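Local atomic coordinates of putative adhesin (PDB entry 4QDG), a protein that probably serves as a lipid-modified adhesin of the cell outer membrane, related to the fimbrillin-associated anchor proteins of Bacteroidetes pili. Residues M146-N151 with R275-S280; N151-V156 with S224-R229; K34-T39 with N122-Y127. All blocks are in the same frame, centred on the assembly; numbering follows the deposited sequence. Where two conformers were deposited one is given.

Contact 1 of 3, residues M146-N151 with R275-S280; sequences MMKNTN and RESEWS. With MG (magnesium ion), chain D.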
loop_
_atom_site.group_PDB
_atom_site.type_symbol
_atom_site.label_atom_id
_atom_site.label_comp_id
_atom_site.label_asym_id
_atom_site.label_seq_id
_atom_site.Cartn_x
_atom_site.Cartn_y
_atom_site.Cartn_z
HETATM N N MSE A 146 2.097 -12.393 3.990
HETATM C CA MSE A 146 2.087 -11.299 3.043
HETATM C C MSE A 146 1.894 -9.914 3.651
HETATM O O MSE A 146 1.360 -9.770 4.757
HETATM C CB MSE A 146 1.034 -11.572 1.996
HETATM C CG MSE A 146 1.374 -12.845 1.230
HETATM SE SE MSE A 146 0.008 -13.269 0.030
HETATM C CE MSE A 146 0.522 -12.062 -1.436
HETATM N N MSE A 147 2.373 -8.896 2.906
HETATM C CA MSE A 147 2.227 -7.504 3.299
HETATM C C MSE A 147 1.502 -6.733 2.216
HETATM O O MSE A 147 1.470 -7.183 1.090
HETATM C CB MSE A 147 3.563 -6.846 3.648
HETATM C CG MSE A 147 4.529 -6.699 2.478
HETATM SE SE MSE A 147 5.872 -5.364 2.920
HETATM C CE MSE A 147 4.941 -3.943 2.287
ATOM N N LYS A 148 0.900 -5.591 2.579
ATOM C CA LYS A 148 0.162 -4.718 1.671
ATOM C C LYS A 148 1.098 -3.573 1.231
ATOM O O LYS A 148 1.725 -2.936 2.076
ATOM C CB LYS A 148 -1.097 -4.202 2.397
ATOM C CG LYS A 148 -2.027 -3.362 1.540
ATOM C CD LYS A 148 -3.291 -3.044 2.287
ATOM C CE LYS A 148 -4.222 -2.155 1.501
ATOM N NZ LYS A 148 -5.328 -1.668 2.377
ATOM N N ASN A 149 1.213 -3.337 -0.076
ATOM C CA ASN A 149 2.100 -2.301 -0.639
ATOM C C ASN A 149 1.392 -0.982 -0.922
ATOM O O ASN A 149 2.075 0.016 -1.142
ATOM C CB ASN A 149 2.733 -2.778 -1.968
ATOM C CG ASN A 149 3.760 -3.870 -1.813
ATOM O OD1 ASN A 149 4.420 -3.992 -0.793
ATOM N ND2 ASN A 149 3.984 -4.628 -2.865
ATOM N N THR A 150 0.041 -0.979 -0.983
ATOM C CA THR A 150 -0.687 0.239 -1.326
ATOM C C THR A 150 -1.182 0.947 -0.052
ATOM O O THR A 150 -1.309 0.322 1.019
ATOM C CB THR A 150 -1.830 -0.082 -2.315
ATOM O OG1 THR A 150 -2.599 -1.170 -1.799
ATOM C CG2 THR A 150 -1.325 -0.410 -3.730
ATOM N N ASN A 151 -1.463 2.251 -0.185
ATOM C CA ASN A 151 -1.896 3.129 0.886
ATOM C C ASN A 151 -2.980 4.072 0.436
ATOM O O ASN A 151 -3.043 4.452 -0.729
ATOM C CB ASN A 151 -0.698 3.966 1.385
ATOM C CG ASN A 151 0.353 3.156 2.071
ATOM O OD1 ASN A 151 0.232 2.785 3.247
ATOM N ND2 ASN A 151 1.364 2.797 1.325
ATOM N N ARG A 275 2.496 -1.799 7.947
ATOM C CA ARG A 275 1.300 -2.313 8.655
ATOM C C ARG A 275 0.074 -1.396 8.504
ATOM O O ARG A 275 -1.037 -1.885 8.432
ATOM C CB ARG A 275 1.563 -2.528 10.151
ATOM C CG ARG A 275 2.360 -3.764 10.465
ATOM C CD ARG A 275 2.332 -4.011 11.961
ATOM N NE ARG A 275 3.142 -5.169 12.319
ATOM C CZ ARG A 275 2.701 -6.429 12.347
ATOM N NH1 ARG A 275 1.425 -6.704 12.079
ATOM N NH2 ARG A 275 3.525 -7.417 12.669
ATOM N N GLU A 276 0.284 -0.092 8.506
ATOM C CA GLU A 276 -0.807 0.843 8.356
ATOM C C GLU A 276 -0.986 1.195 6.887
ATOM O O GLU A 276 -0.026 1.582 6.228
ATOM C CB GLU A 276 -0.603 2.114 9.207
ATOM C CG GLU A 276 -1.811 3.049 9.163
ATOM C CD GLU A 276 -3.098 2.410 9.643
ATOM O OE1 GLU A 276 -3.353 2.447 10.869
ATOM O OE2 GLU A 276 -3.839 1.854 8.797
ATOM N N SER A 277 -2.202 1.034 6.367
ATOM C CA SER A 277 -2.491 1.332 4.957
ATOM C C SER A 277 -3.614 2.393 4.793
ATOM O O SER A 277 -3.879 2.845 3.679
ATOM C CB SER A 277 -2.871 0.049 4.224
ATOM O OG SER A 277 -4.072 -0.490 4.761
ATOM N N GLU A 278 -4.276 2.750 5.893
ATOM C CA GLU A 278 -5.368 3.712 5.922
ATOM C C GLU A 278 -4.922 4.859 6.771
ATOM O O GLU A 278 -4.708 4.682 7.959
ATOM C CB GLU A 278 -6.686 3.070 6.427
ATOM C CG GLU A 278 -7.292 2.029 5.483
ATOM C CD GLU A 278 -7.812 2.485 4.125
ATOM O OE1 GLU A 278 -8.164 3.679 3.985
ATOM O OE2 GLU A 278 -7.902 1.633 3.208
ATOM N N TRP A 279 -4.653 6.011 6.132
ATOM C CA TRP A 279 -4.122 7.201 6.787
ATOM C C TRP A 279 -5.055 8.371 6.665
ATOM O O TRP A 279 -5.721 8.532 5.637
ATOM C CB TRP A 279 -2.786 7.583 6.133
ATOM C CG TRP A 279 -1.769 6.477 6.052
ATOM C CD1 TRP A 279 -1.558 5.631 5.003
ATOM C CD2 TRP A 279 -0.755 6.176 7.021
ATOM N NE1 TRP A 279 -0.512 4.785 5.277
ATOM C CE2 TRP A 279 0.009 5.102 6.506
ATOM C CE3 TRP A 279 -0.451 6.676 8.303
ATOM C CZ2 TRP A 279 1.089 4.544 7.208
ATOM C CZ3 TRP A 279 0.614 6.121 9.001
ATOM C CH2 TRP A 279 1.366 5.063 8.453
ATOM N N SER A 280 -5.068 9.235 7.680
ATOM C CA SER A 280 -5.863 10.457 7.639
ATOM C C SER A 280 -5.087 11.565 8.301
ATOM O O SER A 280 -4.373 11.329 9.286
ATOM C CB SER A 280 -7.261 10.285 8.228
ATOM O OG SER A 280 -7.268 10.055 9.623
HETATM MG MG MG D . 1.254 1.100 4.480
HETATM O O HOH W 1 -5.627 1.251 1.762
HETATM O O HOH W 2 0.573 -0.497 3.198
#
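Asn-151 and Glu-276 share a magnesium ion, the first giving its side-chain OD1 at 2.3 Å and the second its backbone O at 2.2 Å. The carbonyl oxygen of Leu-273 and a water that also faces the backbone oxygens of Lys-148 and Thr-150 are further ligands. OD1 of Asn-151 has a second partner: NE1 of Trp-279 donates to it over 2.9 Å in a nearly straight bond, 169° at the hydrogen. The oxygen lies in the plane of the indole, whereas the donor stands 42° out of the carbonyl plane. Gripped by both the ion and the indole, OD1 has its position fixed, and the cation would be expected to polarise the amide. The indole is itself packed, with CG of Glu-276 lying 3.6 Å above one face toward the rim and Phe-272 meeting it from outside the two segments. The carboxylate of Glu-276 curls over the residues that follow it, where OE2 accepts the backbone N of Glu-278 at 3.1 Å. With CG anti to the backbone N (chi1 -176°) and the chain extended beyond it, Lys-148 runs past Ser-277 and its NZ bonds to OG at 2.9 Å. A second water links that NZ to the backbone O of Ser-277 and to OE2 of Glu-278, mediating between charges too far apart for a salt bridge. Strands 140-159 and 278-285 pair in parallel here, and the ion lies where helix 269-275 gives way to strand 278-285, a cation site built largely from carbonyl oxygens at a helix C-terminus.

Contact 2 of 3, residues N151-V156 with S224-R229; sequences NNIRVV and SRLMVR. With MG (magnesium ion), chain D.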
loop_
_atom_site.group_PDB
_atom_site.type_symbol
_atom_site.label_atom_id
_atom_site.label_comp_id
_atom_site.label_asym_id
_atom_site.label_seq_id
_atom_site.Cartn_x
_atom_site.Cartn_y
_atom_site.Cartn_z
ATOM N N ASN A 151 -1.463 2.251 -0.185
ATOM C CA ASN A 151 -1.896 3.129 0.886
ATOM C C ASN A 151 -2.980 4.072 0.436
ATOM O O ASN A 151 -3.043 4.452 -0.729
ATOM C CB ASN A 151 -0.698 3.966 1.385
ATOM C CG ASN A 151 0.353 3.156 2.071
ATOM O OD1 ASN A 151 0.232 2.785 3.247
ATOM N ND2 ASN A 151 1.364 2.797 1.325
ATOM N N ASN A 152 -3.809 4.470 1.373
ATOM C CA ASN A 152 -4.845 5.473 1.160
ATOM C C ASN A 152 -4.596 6.568 2.170
ATOM O O ASN A 152 -4.441 6.278 3.351
ATOM C CB ASN A 152 -6.285 4.907 1.268
ATOM C CG ASN A 152 -7.313 5.922 0.803
ATOM O OD1 ASN A 152 -7.452 6.168 -0.386
ATOM N ND2 ASN A 152 -7.949 6.641 1.732
ATOM N N ILE A 153 -4.459 7.806 1.690
ATOM C CA ILE A 153 -4.206 8.973 2.533
ATOM C C ILE A 153 -5.366 9.964 2.328
ATOM O O ILE A 153 -5.599 10.404 1.213
ATOM C CB ILE A 153 -2.805 9.606 2.237
ATOM C CG1 ILE A 153 -1.693 8.602 2.543
ATOM C CG2 ILE A 153 -2.578 10.886 3.072
ATOM C CD1 ILE A 153 -0.657 8.418 1.518
ATOM N N ARG A 154 -6.102 10.236 3.407
ATOM C CA ARG A 154 -7.193 11.196 3.415
ATOM C C ARG A 154 -6.661 12.481 4.060
ATOM O O ARG A 154 -6.296 12.486 5.224
ATOM C CB ARG A 154 -8.451 10.647 4.127
ATOM C CG ARG A 154 -9.647 11.632 4.219
ATOM C CD ARG A 154 -10.809 10.957 4.941
ATOM N NE ARG A 154 -11.981 11.810 5.176
ATOM C CZ ARG A 154 -13.055 11.886 4.387
ATOM N NH1 ARG A 154 -13.095 11.218 3.236
ATOM N NH2 ARG A 154 -14.089 12.645 4.732
ATOM N N VAL A 155 -6.590 13.562 3.263
ATOM C CA VAL A 155 -6.120 14.864 3.694
ATOM C C VAL A 155 -7.321 15.727 3.968
ATOM O O VAL A 155 -8.161 15.888 3.094
ATOM C CB VAL A 155 -5.151 15.500 2.655
ATOM C CG1 VAL A 155 -4.633 16.844 3.150
ATOM C CG2 VAL A 155 -3.975 14.548 2.352
ATOM N N VAL A 156 -7.404 16.303 5.182
ATOM C CA VAL A 156 -8.509 17.161 5.580
ATOM C C VAL A 156 -8.006 18.581 5.899
ATOM O O VAL A 156 -6.978 18.744 6.549
ATOM C CB VAL A 156 -9.311 16.545 6.756
ATOM C CG1 VAL A 156 -10.365 17.515 7.306
ATOM C CG2 VAL A 156 -9.977 15.234 6.335
ATOM N N SER A 224 1.443 3.998 -3.923
ATOM C CA SER A 224 2.199 2.762 -3.811
ATOM C C SER A 224 2.929 2.782 -2.422
ATOM O O SER A 224 2.541 3.546 -1.529
ATOM C CB SER A 224 3.147 2.626 -5.003
ATOM O OG SER A 224 3.912 1.439 -4.980
ATOM N N ARG A 225 3.957 1.947 -2.240
ATOM C CA ARG A 225 4.632 1.759 -0.952
ATOM C C ARG A 225 5.332 3.020 -0.392
ATOM O O ARG A 225 6.069 3.735 -1.089
ATOM C CB ARG A 225 5.625 0.591 -1.034
ATOM C CG ARG A 225 6.015 0.034 0.307
ATOM C CD ARG A 225 7.024 -1.073 0.206
ATOM N NE ARG A 225 7.415 -1.568 1.532
ATOM C CZ ARG A 225 8.388 -2.450 1.740
ATOM N NH1 ARG A 225 9.101 -2.915 0.721
ATOM N NH2 ARG A 225 8.676 -2.849 2.971
ATOM N N LEU A 226 5.081 3.260 0.897
ATOM C CA LEU A 226 5.699 4.324 1.686
ATOM C C LEU A 226 6.934 3.741 2.382
ATOM O O LEU A 226 6.812 2.795 3.168
ATOM C CB LEU A 226 4.713 4.879 2.706
ATOM C CG LEU A 226 3.485 5.605 2.141
ATOM C CD1 LEU A 226 2.493 5.955 3.287
ATOM C CD2 LEU A 226 3.923 6.845 1.314
HETATM N N MSE A 227 8.133 4.219 2.011
HETATM C CA MSE A 227 9.393 3.740 2.567
HETATM C C MSE A 227 10.315 4.855 3.001
HETATM O O MSE A 227 10.447 5.851 2.303
HETATM C CB MSE A 227 10.176 2.888 1.536
HETATM C CG MSE A 227 9.480 1.607 1.141
HETATM SE SE MSE A 227 10.682 0.323 0.307
HETATM C CE MSE A 227 11.614 -0.435 1.965
ATOM N N VAL A 228 11.038 4.639 4.104
ATOM C CA VAL A 228 12.136 5.520 4.515
ATOM C C VAL A 228 13.354 5.080 3.677
ATOM O O VAL A 228 13.753 3.918 3.749
ATOM C CB VAL A 228 12.441 5.432 6.040
ATOM C CG1 VAL A 228 13.706 6.217 6.382
ATOM C CG2 VAL A 228 11.268 5.915 6.879
ATOM N N ARG A 229 13.907 5.961 2.869
ATOM C CA ARG A 229 15.124 5.671 2.089
ATOM C C ARG A 229 15.885 6.960 1.888
ATOM O O ARG A 229 15.286 8.027 1.987
ATOM C CB ARG A 229 14.843 4.961 0.755
ATOM C CG ARG A 229 13.996 5.778 -0.198
ATOM C CD ARG A 229 13.003 4.867 -0.856
ATOM N NE ARG A 229 12.268 5.524 -1.942
ATOM C CZ ARG A 229 11.074 6.090 -1.810
ATOM N NH1 ARG A 229 10.498 6.171 -0.622
ATOM N NH2 ARG A 229 10.449 6.583 -2.864
HETATM MG MG MG D . 1.254 1.100 4.480
HETATM O O HOH W 3 3.460 1.355 2.639
HETATM O O HOH W 2 0.573 -0.497 3.198
#
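Asn-151 and Ile-153 meet Ser-224 and Leu-226 in a buried strand-to-loop contact. The first pair belongs to strand 140-159, and the second to the loop that leaves strand 213-223, its antiparallel neighbour. The family is grouped with the transthyretin clan, and in this beta-rich fold the loop closes over the strand beside the bound magnesium ion. Asn-151, whose OD1 is taken by the metal and by Trp-279, uses the other end of its amide here. ND2 donates to the backbone O of Ser-224 at 3.2 Å, with 153° at the hydrogen. That oxygen lies close to the amide plane of Asn-151, while the donor stands 44° above the plane of the Ser-224 carbonyl. A water takes a second hydrogen bond from ND2 at 2.9 Å and another from the backbone N of Leu-226, tying the amide to the loop at two points. With both ends of the amide engaged, its rotation about the CB-CG bond is fixed. Outside the two segments, Ser-224 OG is hydrogen-bonded to the backbone O of Asn-178, and Arg-225 forms a salt bridge with Asp-274 of helix 269-275. Leu-226 also packs on Trp-279 of strand 278-285. Its CG is anti to its own carbonyl carbon (chi1 -65°), the position from which it meets the amide. Leu-226 covers one face of this flat group: its CG lies over Asn-151 ND2 at 3.6 Å and its CD1 over the amide carbon CG at 3.7 Å. The same Leu-226 methyl, CD1, approaches CD1 of Ile-153 more loosely, at 4.4 Å.

Contact 3 of 3, residues K34-T39 with N122-Y127; sequences KVDCLT and NLHGLY. With MG (magnesium ion), chain C.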
loop_
_atom_site.group_PDB
_atom_site.type_symbol
_atom_site.label_atom_id
_atom_site.label_comp_id
_atom_site.label_asym_id
_atom_site.label_seq_id
_atom_site.Cartn_x
_atom_site.Cartn_y
_atom_site.Cartn_z
ATOM N N LYS A 34 -9.413 -9.533 1.985
ATOM C CA LYS A 34 -8.699 -8.515 1.206
ATOM C C LYS A 34 -8.066 -9.005 -0.085
ATOM O O LYS A 34 -8.008 -8.216 -1.015
ATOM C CB LYS A 34 -7.624 -7.810 2.067
ATOM C CG LYS A 34 -8.159 -7.100 3.342
ATOM C CD LYS A 34 -9.340 -6.163 3.095
ATOM C CE LYS A 34 -9.032 -4.695 3.231
ATOM N NZ LYS A 34 -9.429 -3.927 2.013
ATOM N N VAL A 35 -7.590 -10.267 -0.176
ATOM C CA VAL A 35 -6.892 -10.724 -1.397
ATOM C C VAL A 35 -7.808 -11.582 -2.253
ATOM O O VAL A 35 -8.070 -12.731 -1.914
ATOM C CB VAL A 35 -5.547 -11.433 -1.085
ATOM C CG1 VAL A 35 -4.809 -11.799 -2.375
ATOM C CG2 VAL A 35 -4.666 -10.568 -0.190
ATOM N N ASP A 36 -8.271 -11.010 -3.380
ATOM C CA ASP A 36 -9.232 -11.572 -4.340
ATOM C C ASP A 36 -8.567 -12.306 -5.539
ATOM O O ASP A 36 -9.260 -12.959 -6.318
ATOM C CB ASP A 36 -10.121 -10.419 -4.883
ATOM C CG ASP A 36 -9.413 -9.371 -5.754
ATOM O OD1 ASP A 36 -8.189 -9.170 -5.575
ATOM O OD2 ASP A 36 -10.086 -8.750 -6.604
ATOM N N CYS A 37 -7.254 -12.131 -5.729
ATOM C CA CYS A 37 -6.521 -12.779 -6.811
ATOM C C CYS A 37 -5.103 -13.038 -6.351
ATOM O O CYS A 37 -4.481 -12.199 -5.709
ATOM C CB CYS A 37 -6.572 -11.983 -8.114
ATOM S SG CYS A 37 -5.889 -10.305 -7.998
ATOM N N LEU A 38 -4.618 -14.240 -6.622
ATOM C CA LEU A 38 -3.322 -14.655 -6.151
ATOM C C LEU A 38 -2.449 -15.170 -7.289
ATOM O O LEU A 38 -2.908 -15.933 -8.127
ATOM C CB LEU A 38 -3.567 -15.742 -5.088
ATOM C CG LEU A 38 -2.383 -16.446 -4.439
ATOM C CD1 LEU A 38 -1.516 -15.466 -3.618
ATOM C CD2 LEU A 38 -2.890 -17.559 -3.586
ATOM N N THR A 39 -1.191 -14.724 -7.308
ATOM C CA THR A 39 -0.188 -15.154 -8.260
ATOM C C THR A 39 0.890 -15.808 -7.437
ATOM O O THR A 39 1.520 -15.142 -6.618
ATOM C CB THR A 39 0.334 -13.973 -9.119
ATOM O OG1 THR A 39 -0.738 -13.379 -9.843
ATOM C CG2 THR A 39 1.426 -14.403 -10.107
ATOM N N ASN A 122 -7.905 5.281 -7.799
ATOM C CA ASN A 122 -8.008 4.537 -6.544
ATOM C C ASN A 122 -7.425 3.138 -6.814
ATOM O O ASN A 122 -8.066 2.317 -7.478
ATOM C CB ASN A 122 -9.465 4.497 -6.043
ATOM C CG ASN A 122 -9.623 3.891 -4.684
ATOM O OD1 ASN A 122 -8.654 3.613 -3.981
ATOM N ND2 ASN A 122 -10.853 3.729 -4.254
ATOM N N LEU A 123 -6.179 2.912 -6.371
ATOM C CA LEU A 123 -5.409 1.715 -6.692
ATOM C C LEU A 123 -5.938 0.473 -6.016
ATOM O O LEU A 123 -6.314 0.491 -4.836
ATOM C CB LEU A 123 -3.897 1.878 -6.366
ATOM C CG LEU A 123 -3.180 3.160 -6.848
ATOM C CD1 LEU A 123 -1.740 3.192 -6.361
ATOM C CD2 LEU A 123 -3.239 3.326 -8.374
ATOM N N HIS A 124 -5.941 -0.622 -6.788
ATOM C CA HIS A 124 -6.315 -1.963 -6.329
ATOM C C HIS A 124 -5.165 -2.460 -5.437
ATOM O O HIS A 124 -4.000 -2.320 -5.808
ATOM C CB HIS A 124 -6.549 -2.874 -7.557
ATOM C CG HIS A 124 -7.048 -4.267 -7.262
ATOM N ND1 HIS A 124 -8.306 -4.493 -6.706
ATOM C CD2 HIS A 124 -6.491 -5.469 -7.566
ATOM C CE1 HIS A 124 -8.432 -5.812 -6.628
ATOM N NE2 HIS A 124 -7.371 -6.437 -7.137
ATOM N N GLY A 125 -5.496 -2.987 -4.263
ATOM C CA GLY A 125 -4.525 -3.503 -3.300
ATOM C C GLY A 125 -3.451 -4.378 -3.915
ATOM O O GLY A 125 -3.743 -5.212 -4.778
ATOM N N LEU A 126 -2.190 -4.127 -3.539
ATOM C CA LEU A 126 -1.055 -4.924 -3.995
ATOM C C LEU A 126 -0.451 -5.581 -2.774
ATOM O O LEU A 126 -0.164 -4.906 -1.787
ATOM C CB LEU A 126 -0.016 -4.094 -4.788
ATOM C CG LEU A 126 1.188 -4.885 -5.323
ATOM C CD1 LEU A 126 0.757 -5.846 -6.442
ATOM C CD2 LEU A 126 2.292 -3.951 -5.791
ATOM N N TYR A 127 -0.342 -6.913 -2.810
ATOM C CA TYR A 127 0.168 -7.715 -1.697
ATOM C C TYR A 127 1.357 -8.541 -2.141
ATOM O O TYR A 127 1.475 -8.884 -3.313
ATOM C CB TYR A 127 -0.939 -8.606 -1.099
ATOM C CG TYR A 127 -2.123 -7.819 -0.575
ATOM C CD1 TYR A 127 -3.127 -7.376 -1.433
ATOM C CD2 TYR A 127 -2.249 -7.528 0.780
ATOM C CE1 TYR A 127 -4.205 -6.626 -0.963
ATOM C CE2 TYR A 127 -3.362 -6.835 1.272
ATOM C CZ TYR A 127 -4.325 -6.364 0.392
ATOM O OH TYR A 127 -5.416 -5.655 0.850
HETATM MG MG MG C . -7.742 -8.530 -7.648
#
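A second metal site, modelled with magnesium, joins Asp-36 and Cys-37 to His-124. Asp-36 chelates the ion with both carboxylate oxygens, OD1 at 2.2 Å and OD2 at 2.6 Å. Cys-37 SG binds the magnesium ion at 2.6 Å and His-124 NE2 at 2.2 Å. Carboxylate and imidazole reach toward each other tip to tip, both binding the ion, their planes 59° apart; Asp-36 OD1 and Cys-37 SG lie near the ring plane at its edge. In Asp-36, CG sits between the backbone N and the carbonyl carbon (chi1 67°), which places it within 2.7 Å of the magnesium ion. Cys-86 supplies the remaining protein ligand, making a two-cysteine, one-histidine, one-aspartate site between loops. These loops lie at the ends of strands of the beta framework: Cys-37 leads into strand 38-44, and the segment holding His-124 runs into strand 127-137. At that strand's first residue, Val-35 packs on one face of Tyr-127, its CG2 making a CH-pi contact 3.8 Å from the ring centroid and almost over its centre. Tyr-21 meets the same ring edge-to-face. Farther out, Lys-34 passes obliquely by the phenol, its CB 3.3 Å from Tyr-127 OH.

Overall arrangement
Along the chain, contact 3 closes before the other two open; apart from the shared Asn-151, contact 2 falls within the stretch of chain between the segments of contact 1. Contacts 1 and 2 have centres about 8 Å apart and lie against the same magnesium ion. Contact 3 holds the other ion, its centre about 12 Å from that of contact 1 and 17 Å from that of contact 2. A probable backbone hydrogen bond from Asn-149 N to Leu-126 O joins it to contact 1, just before strand 127-137, which pairs antiparallel with strand 140-159. Strand 140-159 supplies Asn-151 to one site and borders the His-124 loop of the other, near the middle of this elongated protein.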